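Local coordinates for protein ACP (Streptomyces sp. MSC090213JE08, PDB 6KXF) that probably carries the growing polyketide chain on a phosphopantetheine arm and presents it to the ketosynthase/chain length factor of a highly reducing type II polyketide synthase, at residues Tyr55-Ile59 / Thr77-Trp83. Residues are numbered along the deposited sequence.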
loop_
_atom_site.group_PDB
_atom_site.type_symbol
_atom_site.label_atom_id
_atom_site.label_comp_id
_atom_site.label_asym_id
_atom_site.label_seq_id
_atom_site.Cartn_x
_atom_site.Cartn_y
_atom_site.Cartn_z
ATOM N N TYR C 55 31.169 -14.980 5.800
ATOM C CA TYR C 55 31.817 -16.195 6.249
ATOM C C TYR C 55 30.944 -17.441 6.015
ATOM O O TYR C 55 31.296 -18.520 6.481
ATOM C CB TYR C 55 32.205 -15.998 7.718
ATOM C CG TYR C 55 33.193 -14.876 7.924
ATOM C CD1 TYR C 55 34.411 -14.868 7.255
ATOM C CD2 TYR C 55 32.922 -13.819 8.779
ATOM C CE1 TYR C 55 35.338 -13.852 7.438
ATOM C CE2 TYR C 55 33.832 -12.789 8.969
ATOM C CZ TYR C 55 35.045 -12.801 8.294
ATOM O OH TYR C 55 35.951 -11.788 8.466
ATOM N N SER C 56 29.833 -17.309 5.283
ATOM C CA SER C 56 28.832 -18.389 5.151
ATOM C C SER C 56 28.535 -19.037 6.509
ATOM O O SER C 56 28.482 -20.241 6.608
ATOM C CB SER C 56 29.269 -19.465 4.179
ATOM O OG SER C 56 29.457 -18.957 2.868
ATOM N N ILE C 57 28.369 -18.244 7.564
ATOM C CA ILE C 57 28.018 -18.803 8.879
ATOM C C ILE C 57 26.576 -18.419 9.225
ATOM O O ILE C 57 25.934 -17.591 8.543
ATOM C CB ILE C 57 28.983 -18.339 9.991
ATOM C CG1 ILE C 57 29.045 -16.814 10.097
ATOM C CG2 ILE C 57 30.364 -18.955 9.808
ATOM C CD1 ILE C 57 29.554 -16.327 11.433
ATOM N N VAL C 58 26.083 -19.030 10.306
ATOM C CA VAL C 58 24.817 -18.668 10.902
ATOM C C VAL C 58 25.105 -18.152 12.304
ATOM O O VAL C 58 25.684 -18.879 13.110
ATOM C CB VAL C 58 23.841 -19.859 10.946
ATOM C CG1 VAL C 58 22.532 -19.477 11.628
ATOM C CG2 VAL C 58 23.593 -20.427 9.558
ATOM N N ILE C 59 24.687 -16.908 12.566
ATOM C CA ILE C 59 24.699 -16.326 13.892
ATOM C C ILE C 59 23.255 -16.278 14.401
ATOM O O ILE C 59 22.355 -15.785 13.709
ATOM C CB ILE C 59 25.339 -14.929 13.885
ATOM C CG1 ILE C 59 26.718 -14.923 13.218
ATOM C CG2 ILE C 59 25.391 -14.374 15.298
ATOM C CD1 ILE C 59 27.252 -13.537 12.906
ATOM N N THR C 77 31.055 -13.779 16.308
ATOM C CA THR C 77 31.407 -14.221 14.950
ATOM C C THR C 77 32.213 -15.527 15.031
ATOM O O THR C 77 31.825 -16.546 14.453
ATOM C CB THR C 77 32.156 -13.135 14.172
ATOM O OG1 THR C 77 31.396 -11.931 14.272
ATOM C CG2 THR C 77 32.392 -13.489 12.718
ATOM N N ALA C 78 33.328 -15.483 15.776
ATOM C CA ALA C 78 34.279 -16.600 15.886
ATOM C C ALA C 78 33.590 -17.834 16.484
ATOM O O ALA C 78 33.725 -18.931 15.935
ATOM C CB ALA C 78 35.477 -16.174 16.702
ATOM N N ALA C 79 32.850 -17.650 17.588
ATOM C CA ALA C 79 32.053 -18.731 18.189
ATOM C C ALA C 79 31.231 -19.445 17.103
ATOM O O ALA C 79 31.483 -20.607 16.780
ATOM C CB ALA C 79 31.166 -18.189 19.290
ATOM N N ALA C 80 30.283 -18.724 16.496
ATOM C CA ALA C 80 29.356 -19.309 15.509
ATOM C C ALA C 80 30.122 -19.898 14.316
ATOM O O ALA C 80 29.616 -20.786 13.621
ATOM C CB ALA C 80 28.368 -18.264 15.052
ATOM N N ALA C 81 31.333 -19.392 14.066
ATOM C CA ALA C 81 32.136 -19.796 12.903
ATOM C C ALA C 81 32.959 -21.066 13.176
ATOM O O ALA C 81 33.495 -21.638 12.234
ATOM C CB ALA C 81 33.033 -18.650 12.490
ATOM N N GLY C 82 33.082 -21.474 14.449
ATOM C CA GLY C 82 34.017 -22.532 14.878
ATOM C C GLY C 82 35.474 -22.156 14.623
ATOM O O GLY C 82 36.246 -22.973 14.104
ATOM N N TRP C 83 35.836 -20.905 14.964
ATOM C CA TRP C 83 37.232 -20.411 14.953
ATOM C C TRP C 83 37.871 -20.681 16.327
ATOM O O TRP C 83 39.095 -20.759 16.442
ATOM C CB TRP C 83 37.322 -18.911 14.603
ATOM C CG TRP C 83 36.912 -18.518 13.214
ATOM C CD1 TRP C 83 36.790 -19.330 12.123
ATOM C CD2 TRP C 83 36.607 -17.184 12.751
ATOM N NE1 TRP C 83 36.412 -18.603 11.023
ATOM C CE2 TRP C 83 36.284 -17.284 11.377
ATOM C CE3 TRP C 83 36.553 -15.922 13.357
ATOM C CZ2 TRP C 83 35.920 -16.171 10.612
ATOM C CZ3 TRP C 83 36.197 -14.823 12.599
ATOM C CH2 TRP C 83 35.878 -14.948 11.245
HETATM O O HOH W 1 27.429 -21.225 11.523
#
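Apolar side chains make most of this contact, which buries 327 Å² in all. I57 points toward the last turns of helix 72-81, its CA to CB bond directed at them. I57 CG2 lies 3.8 Å from A81 CB, and I57 CD1 is 4.3 Å from A80 CB and 4.2 Å from T77 CG2. I59 joins from deeper in the domain, with I59 CG1 4.2 Å from A80 CB. The small side chain of A80 lets the loop backbone come close: V58 O is 3.4 Å from A80 CB.

The aromatic pair is edge-to-face. The edge of W83 meets the face of Y55, with CH2 of W83 3.7 Å from CZ of Y55. The ring planes stand at 82°, and the centroids of the Y55 ring and the six-membered ring of W83 are 5.0 Å apart.

Water 1 accepts from V58 N at 2.8 Å and donates to A80 O at 3.1 Å, so it ties the loop to the end of the helix.

Both segments contain a Schellman motif. S56 and G82 have positive phi where their helices end. The turn at G82 redirects the chain so that W83 can reach Y55.

The contact joins the exit of helix 41-55 to the C-terminal end of helix 72-81 in the helical bundle of a carrier protein. I59 and T77 also pack on L51 of helix 41-55. Backbone oxygens of S56 and I57 hydrogen-bond to side chains of the ketosynthase chain, so this loop is part of the docking surface. Y55 rests on R8, R11 and I12 of helix 8-20, and R8 makes a cation-pi contact with W83, which brings helix 8-20 into the cluster.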